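Local structure of flavodoxin (Fusobacterium nucleatum, 6OHK) at residues I21-L29 against T154-I162; E47-V55 against W161-K170. The protein binds flavin mononucleotide and transfers electrons, probably as a low-potential electron donor to a number of redox enzymes. The protein carries 1 engineered substitution. All coordinates share one frame; numbering follows the deposited sequence.

Contact 1 (I21-L29 against T154-I162); sequences IVDEIEFFL and TPKRIGDWI
Phe28 and Ile158 meet through a pair of first torsions: CG of Phe28 stands anti to its own carbonyl carbon (chi1 -73°), which swings the ring across to the other helix, and CG2 of Ile158 lies anti to its backbone N, which brings that methyl to 3.5 Å from CD2 of the ring. The phenyl group then lies flat on Gly159, whose CA is 3.7 Å from the centroid of the Phe28 ring and 9° off its normal, a CH-pi contact that brings the ring right against the backbone. CZ of Phe28 also reaches Pro155 O at 3.5 Å, one turn earlier in the helix. Ile158 is the knob of the interface, set in a hole formed by Ile21, Glu24, Ile25 and Phe28. Its two branches divide the work: CG2 meets CG1 of Ile25 at 3.9 Å as well as the ring, while CD1 packs on CB of Glu24 and CG2 of Ile21. At the N-terminal end of 154-162, CD1 of Ile21 comes to 3.5 Å from CG2 of Thr154, the two side chains crossing nearly at right angles; the hydroxyl of Thr154 is held by Glu147. The carboxylate of Glu24 reaches over the start of this helix, OE1 3.7 Å from CG of Pro155. Ile162 continues the apolar row, CD1 on CG2 of Ile25 and CG2 on CD2 of Leu29. The axes of 21-28 and 154-162 approach to 9.7 Å and cross at -46°. Both helices lie on the same side of the flavodoxin sheet: helix 17-28 rests on strand 7-11 through Ile25, Leu29 just beyond it packs on strand 7-11 and on Phe34 of strand 34-38, and helix 154-166 lies against strand 139-145, where Ile158 and Trp161 rest on Leu143.

Contact 2 (E47-V55 against W161-K170); sequences ENFENLILV and WITEIKKEFK
Asn51 and Lys170 join through two hydrogen bonds, the side-chain amide of Asn51 gripping the backbone of the C-terminal residue. Lys170 N donates to OD1 of Asn51 at 2.9 Å, tilted 16° from the carbonyl plane, and ND2 of Asn51 answers with an equally short bond to Lys170 O, in the carbonyl plane and on a lone pair. The same amide stacks on Phe169, its plane 28° from the ring, with OD1 of Asn51 3.4 Å from CD1 of Phe169; this end is the tight part. Ile165 O lies over the opposite face of that ring. Deeper in, Ile53 makes buried apolar contacts of ordinary spacing: CD1 meets CD1 of Ile162 at 3.9 Å, CG1 touches both CD1 of Ile165 and CZ of Phe169, and CG2 reaches the edge of the Trp161 ring at CZ3, 4.1 Å away. Ile165 reaches inward with CG1 between its backbone N and carbonyl carbon (chi1 69°). The end of helix 154-166 and the C-terminal tail thus pack on strand 51-59, which runs between strands 7-11 and 84-90 of the central sheet. The outer side is looser: the exposed Lys170 side chain is modelled in two conformers, and Glu50 forms its salt bridge with Lys5. ND2 of Asn51 also bonds Lys5 O, so this buried amide ties the chain end to the residues leading into strand 7-11, its polar atoms satisfied by backbone groups.

Contacts 1 and 2 lie about 12 Å apart between centres and share helix 154-166, with Trp161 and Ile162 belonging to both. Their segments alternate along the chain: 21-29, 47-55, 154-162, then 161-170. The last helix thus meets a neighbouring helix with its earlier turns and strand 51-59 with its later ones. The two contacts touch directly, CG2 of Ile25 lying 4.0 Å from CD1 of Ile53, so they form one continuous apolar layer on this side of the sheet. In this flavodoxin fold the Ile21 end of contact 1 points to the FMN site, its side chain about 7 Å from the cofactor, whereas Ile53 in contact 2 is about 14 Å from it.

Contact 1 (I21-L29 against T154-I162)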
loop_
_atom_site.group_PDB
_atom_site.type_symbol
_atom_site.label_atom_id
_atom_site.label_comp_id
_atom_site.label_asym_id
_atom_site.label_seq_id
_atom_site.Cartn_x
_atom_site.Cartn_y
_atom_site.Cartn_z
ATOM N N ILE A 21 7.694 7.727 3.967
ATOM C CA ILE A 21 6.925 6.594 4.464
ATOM C C ILE A 21 7.647 5.292 4.152
ATOM O O ILE A 21 7.724 4.394 4.994
ATOM C CB ILE A 21 5.501 6.614 3.865
ATOM C CG1 ILE A 21 4.620 7.708 4.461
ATOM C CG2 ILE A 21 4.834 5.258 3.946
ATOM C CD1 ILE A 21 4.883 8.160 5.814
ATOM N N VAL A 22 8.184 5.162 2.946
ATOM C CA VAL A 22 8.923 3.968 2.599
ATOM C C VAL A 22 10.136 3.814 3.494
ATOM O O VAL A 22 10.451 2.705 3.932
ATOM C CB VAL A 22 9.270 3.986 1.105
ATOM C CG1 VAL A 22 10.301 2.907 0.736
ATOM C CG2 VAL A 22 8.000 3.856 0.290
ATOM N N ASP A 23 10.831 4.905 3.794
ATOM C CA ASP A 23 11.958 4.829 4.723
ATOM C C ASP A 23 11.534 4.325 6.093
ATOM O O ASP A 23 12.257 3.541 6.725
ATOM C CB ASP A 23 12.618 6.201 4.866
ATOM C CG ASP A 23 13.427 6.601 3.650
ATOM O OD1 ASP A 23 13.811 5.718 2.849
ATOM O OD2 ASP A 23 13.698 7.819 3.515
ATOM N N GLU A 24 10.366 4.735 6.570
ATOM C CA GLU A 24 9.863 4.225 7.837
ATOM C C GLU A 24 9.537 2.742 7.757
ATOM O O GLU A 24 9.857 1.975 8.681
ATOM C CB GLU A 24 8.645 5.040 8.288
ATOM C CG GLU A 24 9.019 6.488 8.541
ATOM C CD GLU A 24 7.901 7.376 9.058
ATOM O OE1 GLU A 24 7.607 7.290 10.264
ATOM O OE2 GLU A 24 7.345 8.180 8.271
ATOM N N ILE A 25 8.884 2.305 6.682
ATOM C CA ILE A 25 8.611 0.888 6.480
ATOM C C ILE A 25 9.908 0.092 6.492
ATOM O O ILE A 25 10.019 -0.942 7.163
ATOM C CB ILE A 25 7.839 0.680 5.162
ATOM C CG1 ILE A 25 6.422 1.239 5.284
ATOM C CG2 ILE A 25 7.834 -0.794 4.768
ATOM C CD1 ILE A 25 5.690 1.348 3.942
ATOM N N GLU A 26 10.901 0.554 5.747
ATOM C CA GLU A 26 12.176 -0.146 5.679
ATOM C C GLU A 26 12.813 -0.253 7.054
ATOM O O GLU A 26 13.403 -1.291 7.393
ATOM C CB GLU A 26 13.119 0.562 4.715
ATOM C CG GLU A 26 12.706 0.441 3.263
ATOM C CD GLU A 26 13.693 1.092 2.324
ATOM O OE1 GLU A 26 14.671 1.714 2.811
ATOM O OE2 GLU A 26 13.513 1.006 1.098
ATOM N N PHE A 27 12.720 0.806 7.855
ATOM C CA PHE A 27 13.280 0.743 9.198
ATOM C C PHE A 27 12.590 -0.317 10.032
ATOM O O PHE A 27 13.247 -1.085 10.753
ATOM C CB PHE A 27 13.215 2.112 9.868
ATOM C CG PHE A 27 13.781 2.086 11.249
ATOM C CD1 PHE A 27 15.115 2.224 11.450
ATOM C CD2 PHE A 27 12.972 1.850 12.316
ATOM C CE1 PHE A 27 15.642 2.145 12.765
ATOM C CE2 PHE A 27 13.487 1.757 13.605
ATOM C CZ PHE A 27 14.813 1.896 13.796
ATOM N N PHE A 28 11.268 -0.399 9.979
ATOM C CA PHE A 28 10.579 -1.440 10.732
ATOM C C PHE A 28 10.904 -2.831 10.218
ATOM O O PHE A 28 10.813 -3.798 11.001
ATOM C CB PHE A 28 9.072 -1.218 10.715
ATOM C CG PHE A 28 8.622 -0.093 11.573
ATOM C CD1 PHE A 28 8.762 -0.165 12.959
ATOM C CD2 PHE A 28 8.028 1.034 11.019
ATOM C CE1 PHE A 28 8.340 0.888 13.759
ATOM C CE2 PHE A 28 7.611 2.080 11.815
ATOM C CZ PHE A 28 7.755 2.009 13.184
ATOM N N LEU A 29 11.316 -2.963 8.967
ATOM C CA LEU A 29 11.794 -4.227 8.387
ATOM C C LEU A 29 13.323 -4.353 8.414
ATOM O O LEU A 29 13.909 -5.109 7.613
ATOM C CB LEU A 29 11.358 -4.328 6.937
ATOM C CG LEU A 29 9.881 -4.339 6.683
ATOM C CD1 LEU A 29 9.614 -4.228 5.201
ATOM C CD2 LEU A 29 9.241 -5.594 7.267
ATOM N N THR A 154 1.706 8.562 12.191
ATOM C CA THR A 154 2.243 7.680 11.158
ATOM C C THR A 154 3.162 6.626 11.721
ATOM O O THR A 154 3.020 5.448 11.334
ATOM C CB THR A 154 2.903 8.521 10.073
ATOM O OG1 THR A 154 1.865 9.185 9.340
ATOM C CG2 THR A 154 3.733 7.658 9.126
ATOM N N PRO A 155 4.127 6.944 12.584
ATOM C CA PRO A 155 5.036 5.871 13.029
ATOM C C PRO A 155 4.329 4.705 13.685
ATOM O O PRO A 155 4.652 3.540 13.382
ATOM C CB PRO A 155 5.988 6.595 13.991
ATOM C CG PRO A 155 5.988 8.002 13.496
ATOM C CD PRO A 155 4.603 8.277 12.987
ATOM N N LYS A 156 3.395 4.945 14.602
ATOM C CA LYS A 156 2.679 3.841 15.230
ATOM C C LYS A 156 1.777 3.131 14.232
ATOM O O LYS A 156 1.641 1.893 14.259
ATOM C CB LYS A 156 1.869 4.329 16.430
ATOM C CG LYS A 156 0.992 3.257 17.060
ATOM C CD LYS A 156 0.296 3.774 18.308
ATOM C CE LYS A 156 0.213 2.699 19.377
ATOM N NZ LYS A 156 -0.519 1.490 18.914
ATOM N N ARG A 157 1.151 3.892 13.330
ATOM C CA ARG A 157 0.310 3.247 12.328
ATOM C C ARG A 157 1.119 2.272 11.495
ATOM O O ARG A 157 0.697 1.122 11.284
ATOM C CB ARG A 157 -0.371 4.273 11.436
ATOM C CG ARG A 157 -1.559 4.955 12.081
ATOM C CD ARG A 157 -2.127 6.065 11.241
ATOM N NE ARG A 157 -3.406 6.516 11.770
ATOM C CZ ARG A 157 -4.036 7.609 11.358
ATOM N NH1 ARG A 157 -3.482 8.430 10.489
ATOM N NH2 ARG A 157 -5.238 7.873 11.830
ATOM N N ILE A 158 2.286 2.691 11.042
ATOM C CA ILE A 158 3.131 1.812 10.239
ATOM C C ILE A 158 3.641 0.643 11.072
ATOM O O ILE A 158 3.597 -0.506 10.628
ATOM C CB ILE A 158 4.287 2.600 9.603
ATOM C CG1 ILE A 158 3.766 3.628 8.599
ATOM C CG2 ILE A 158 5.280 1.640 8.943
ATOM C CD1 ILE A 158 4.836 4.524 8.040
ATOM N N GLY A 159 4.193 0.915 12.258
ATOM C CA GLY A 159 4.773 -0.170 13.048
ATOM C C GLY A 159 3.758 -1.236 13.388
ATOM O O GLY A 159 4.038 -2.432 13.291
ATOM N N ASP A 160 2.563 -0.828 13.796
ATOM C CA ASP A 160 1.531 -1.795 14.110
ATOM C C ASP A 160 1.133 -2.590 12.877
ATOM O O ASP A 160 0.874 -3.793 12.951
ATOM C CB ASP A 160 0.281 -1.089 14.625
ATOM C CG ASP A 160 0.426 -0.527 16.022
ATOM O OD1 ASP A 160 1.430 -0.798 16.715
ATOM O OD2 ASP A 160 -0.522 0.209 16.407
ATOM N N TRP A 161 1.038 -1.915 11.729
ATOM C CA TRP A 161 0.613 -2.588 10.504
ATOM C C TRP A 161 1.653 -3.596 10.017
ATOM O O TRP A 161 1.310 -4.701 9.600
ATOM C CB TRP A 161 0.357 -1.513 9.454
ATOM C CG TRP A 161 -0.220 -1.976 8.169
ATOM C CD1 TRP A 161 -1.517 -2.321 7.942
ATOM C CD2 TRP A 161 0.459 -2.117 6.918
ATOM N NE1 TRP A 161 -1.697 -2.654 6.631
ATOM C CE2 TRP A 161 -0.498 -2.554 5.978
ATOM C CE3 TRP A 161 1.769 -1.928 6.506
ATOM C CZ2 TRP A 161 -0.187 -2.753 4.640
ATOM C CZ3 TRP A 161 2.066 -2.154 5.166
ATOM C CH2 TRP A 161 1.090 -2.555 4.274
ATOM N N ILE A 162 2.924 -3.208 10.058
ATOM C CA ILE A 162 3.983 -4.136 9.659
ATOM C C ILE A 162 3.952 -5.386 10.541
ATOM O O ILE A 162 4.077 -6.521 10.053
ATOM C CB ILE A 162 5.348 -3.432 9.682
ATOM C CG1 ILE A 162 5.436 -2.373 8.585
ATOM C CG2 ILE A 162 6.500 -4.427 9.582
ATOM C CD1 ILE A 162 5.454 -2.899 7.165
#

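Contact 2 (E47-V55 against W161-K170)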
loop_
_atom_site.group_PDB
_atom_site.type_symbol
_atom_site.label_atom_id
_atom_site.label_comp_id
_atom_site.label_asym_id
_atom_site.label_seq_id
_atom_site.Cartn_x
_atom_site.Cartn_y
_atom_site.Cartn_z
ATOM N N GLU A 47 6.369 -9.554 -10.083
ATOM C CA GLU A 47 6.268 -10.997 -10.309
ATOM C C GLU A 47 7.238 -11.786 -9.441
ATOM O O GLU A 47 6.986 -12.976 -9.156
ATOM C CB GLU A 47 6.551 -11.294 -11.781
ATOM C CG GLU A 47 5.803 -12.442 -12.426
ATOM C CD GLU A 47 5.806 -12.277 -13.943
ATOM O OE1 GLU A 47 4.720 -12.082 -14.545
ATOM O OE2 GLU A 47 6.916 -12.287 -14.522
ATOM N N ASN A 48 8.352 -11.187 -9.041
ATOM C CA ASN A 48 9.467 -11.884 -8.412
ATOM C C ASN A 48 9.318 -12.099 -6.911
ATOM O O ASN A 48 10.197 -12.744 -6.320
ATOM C CB ASN A 48 10.748 -11.091 -8.648
ATOM C CG ASN A 48 11.095 -10.979 -10.109
ATOM O OD1 ASN A 48 10.656 -11.786 -10.927
ATOM N ND2 ASN A 48 11.902 -9.975 -10.441
ATOM N N PHE A 49 8.266 -11.587 -6.276
ATOM C CA PHE A 49 8.124 -11.645 -4.838
ATOM C C PHE A 49 6.818 -12.315 -4.474
ATOM O O PHE A 49 5.793 -12.133 -5.135
ATOM C CB PHE A 49 8.129 -10.223 -4.252
ATOM C CG PHE A 49 9.389 -9.496 -4.542
ATOM C CD1 PHE A 49 10.465 -9.633 -3.706
ATOM C CD2 PHE A 49 9.546 -8.739 -5.688
ATOM C CE1 PHE A 49 11.664 -9.029 -3.983
ATOM C CE2 PHE A 49 10.718 -8.148 -5.985
ATOM C CZ PHE A 49 11.787 -8.276 -5.145
ATOM N N GLU A 50 6.842 -13.042 -3.364
ATOM C CA GLU A 50 5.630 -13.594 -2.783
ATOM C C GLU A 50 5.033 -12.700 -1.728
ATOM O O GLU A 50 3.847 -12.827 -1.443
ATOM C CB GLU A 50 5.900 -14.981 -2.190
ATOM C CG GLU A 50 6.424 -15.984 -3.265
ATOM C CD GLU A 50 6.496 -17.427 -2.774
ATOM O OE1 GLU A 50 5.870 -17.753 -1.742
ATOM O OE2 GLU A 50 7.182 -18.239 -3.434
ATOM N N ASN A 51 5.850 -11.878 -1.094
ATOM C CA ASN A 51 5.422 -10.924 -0.094
ATOM C C ASN A 51 5.614 -9.537 -0.681
ATOM O O ASN A 51 6.714 -9.221 -1.140
ATOM C CB ASN A 51 6.302 -11.043 1.151
ATOM C CG ASN A 51 6.185 -12.387 1.824
ATOM O OD1 ASN A 51 5.114 -12.990 1.811
ATOM N ND2 ASN A 51 7.278 -12.853 2.432
ATOM N N LEU A 52 4.564 -8.713 -0.676
ATOM C CA LEU A 52 4.582 -7.409 -1.328
ATOM C C LEU A 52 3.974 -6.346 -0.445
ATOM O O LEU A 52 2.989 -6.580 0.255
ATOM C CB LEU A 52 3.746 -7.479 -2.599
ATOM C CG LEU A 52 4.354 -8.267 -3.754
ATOM C CD1 LEU A 52 3.287 -8.589 -4.783
ATOM C CD2 LEU A 52 5.480 -7.499 -4.419
ATOM N N ILE A 53 4.557 -5.157 -0.519
ATOM C CA ILE A 53 3.968 -3.933 0.025
ATOM C C ILE A 53 3.908 -2.923 -1.107
ATOM O O ILE A 53 4.950 -2.567 -1.676
ATOM C CB ILE A 53 4.805 -3.396 1.192
ATOM C CG1 ILE A 53 4.852 -4.407 2.336
ATOM C CG2 ILE A 53 4.265 -2.028 1.651
ATOM C CD1 ILE A 53 5.808 -4.027 3.462
ATOM N N LEU A 54 2.709 -2.493 -1.471
ATOM C CA LEU A 54 2.489 -1.562 -2.580
ATOM C C LEU A 54 1.986 -0.256 -2.005
ATOM O O LEU A 54 1.025 -0.252 -1.236
ATOM C CB LEU A 54 1.457 -2.121 -3.566
ATOM C CG LEU A 54 1.641 -3.578 -3.987
ATOM C CD1 LEU A 54 0.572 -3.930 -5.016
ATOM C CD2 LEU A 54 3.018 -3.892 -4.534
ATOM N N VAL A 55 2.659 0.840 -2.334
ATOM C CA VAL A 55 2.458 2.139 -1.690
ATOM C C VAL A 55 2.153 3.187 -2.748
ATOM O O VAL A 55 2.880 3.317 -3.735
ATOM C CB VAL A 55 3.721 2.552 -0.917
ATOM C CG1 VAL A 55 3.458 3.829 -0.132
ATOM C CG2 VAL A 55 4.250 1.429 -0.038
ATOM N N TRP A 161 1.038 -1.915 11.729
ATOM C CA TRP A 161 0.613 -2.588 10.504
ATOM C C TRP A 161 1.653 -3.596 10.017
ATOM O O TRP A 161 1.310 -4.701 9.600
ATOM C CB TRP A 161 0.357 -1.513 9.454
ATOM C CG TRP A 161 -0.220 -1.976 8.169
ATOM C CD1 TRP A 161 -1.517 -2.321 7.942
ATOM C CD2 TRP A 161 0.459 -2.117 6.918
ATOM N NE1 TRP A 161 -1.697 -2.654 6.631
ATOM C CE2 TRP A 161 -0.498 -2.554 5.978
ATOM C CE3 TRP A 161 1.769 -1.928 6.506
ATOM C CZ2 TRP A 161 -0.187 -2.753 4.640
ATOM C CZ3 TRP A 161 2.066 -2.154 5.166
ATOM C CH2 TRP A 161 1.090 -2.555 4.274
ATOM N N ILE A 162 2.924 -3.208 10.058
ATOM C CA ILE A 162 3.983 -4.136 9.659
ATOM C C ILE A 162 3.952 -5.386 10.541
ATOM O O ILE A 162 4.077 -6.521 10.053
ATOM C CB ILE A 162 5.348 -3.432 9.682
ATOM C CG1 ILE A 162 5.436 -2.373 8.585
ATOM C CG2 ILE A 162 6.500 -4.427 9.582
ATOM C CD1 ILE A 162 5.454 -2.899 7.165
ATOM N N THR A 163 3.756 -5.205 11.850
ATOM C CA THR A 163 3.669 -6.363 12.734
ATOM C C THR A 163 2.536 -7.286 12.317
ATOM O O THR A 163 2.691 -8.520 12.315
ATOM C CB THR A 163 3.500 -5.883 14.169
ATOM O OG1 THR A 163 4.688 -5.200 14.554
ATOM C CG2 THR A 163 3.253 -7.008 15.153
ATOM N N GLU A 164 1.379 -6.723 11.957
ATOM C CA GLU A 164 0.254 -7.546 11.557
ATOM C C GLU A 164 0.511 -8.271 10.252
ATOM O O GLU A 164 0.242 -9.473 10.147
ATOM C CB GLU A 164 -1.020 -6.721 11.458
ATOM C CG GLU A 164 -1.570 -6.281 12.804
ATOM C CD GLU A 164 -1.642 -7.419 13.816
ATOM O OE1 GLU A 164 -0.986 -7.311 14.879
ATOM O OE2 GLU A 164 -2.331 -8.421 13.529
ATOM N N ILE A 165 0.998 -7.569 9.231
ATOM C CA ILE A 165 1.080 -8.237 7.938
ATOM C C ILE A 165 2.172 -9.287 7.933
ATOM O O ILE A 165 2.064 -10.293 7.207
ATOM C CB ILE A 165 1.201 -7.281 6.748
ATOM C CG1 ILE A 165 2.550 -6.566 6.719
ATOM C CG2 ILE A 165 0.032 -6.299 6.731
ATOM C CD1 ILE A 165 2.696 -5.636 5.509
ATOM N N LYS A 166 3.220 -9.085 8.723
ATOM C CA LYS A 166 4.279 -10.099 8.776
ATOM C C LYS A 166 3.733 -11.463 9.187
ATOM O O LYS A 166 4.281 -12.499 8.780
ATOM C CB LYS A 166 5.391 -9.659 9.735
ATOM C CG LYS A 166 6.323 -8.650 9.133
ATOM C CD LYS A 166 7.561 -8.308 9.894
ATOM C CE LYS A 166 7.460 -8.126 11.371
ATOM N NZ LYS A 166 8.868 -8.300 11.906
ATOM N N LYS A 167 2.644 -11.523 9.945
ATOM C CA LYS A 167 2.057 -12.776 10.377
ATOM C C LYS A 167 1.494 -13.592 9.252
ATOM O O LYS A 167 1.333 -14.757 9.383
ATOM C CB LYS A 167 0.957 -12.523 11.405
ATOM C CG LYS A 167 1.400 -11.826 12.667
ATOM C CD LYS A 167 0.245 -11.534 13.634
ATOM C CE LYS A 167 0.665 -10.641 14.781
ATOM N NZ LYS A 167 -0.453 -10.217 15.683
ATOM N N GLU A 168 1.163 -12.942 8.142
ATOM C CA GLU A 168 0.627 -13.615 6.971
ATOM C C GLU A 168 1.643 -13.796 5.842
ATOM O O GLU A 168 1.399 -14.460 4.921
ATOM C CB GLU A 168 -0.616 -12.899 6.449
ATOM C CG GLU A 168 -1.861 -13.175 7.278
ATOM C CD GLU A 168 -2.474 -14.585 7.181
ATOM O OE1 GLU A 168 -2.451 -15.232 6.171
ATOM O OE2 GLU A 168 -3.006 -15.045 8.125
ATOM N N PHE A 169 2.783 -13.142 5.995
ATOM C CA PHE A 169 3.780 -13.211 4.999
ATOM C C PHE A 169 4.418 -14.676 4.878
ATOM O O PHE A 169 4.411 -15.407 5.846
ATOM C CB PHE A 169 4.904 -12.200 5.176
ATOM C CG PHE A 169 4.631 -10.810 4.635
ATOM C CD1 PHE A 169 3.685 -10.551 3.697
ATOM C CD2 PHE A 169 5.400 -9.790 5.043
ATOM C CE1 PHE A 169 3.489 -9.274 3.193
ATOM C CE2 PHE A 169 5.190 -8.511 4.552
ATOM C CZ PHE A 169 4.265 -8.269 3.613
ATOM N N LYS A 170 4.849 -15.063 3.752
ATOM C CA LYS A 170 5.400 -16.387 3.558
ATOM C C LYS A 170 6.885 -16.414 3.963
ATOM O O LYS A 170 7.638 -15.452 3.773
ATOM C CB LYS A 170 5.276 -16.747 2.082
ATOM C CG LYS A 170 3.923 -16.485 1.458
ATOM C CD LYS A 170 2.878 -17.418 2.004
ATOM C CE LYS A 170 1.701 -17.533 1.046
ATOM N NZ LYS A 170 0.503 -18.113 1.713
#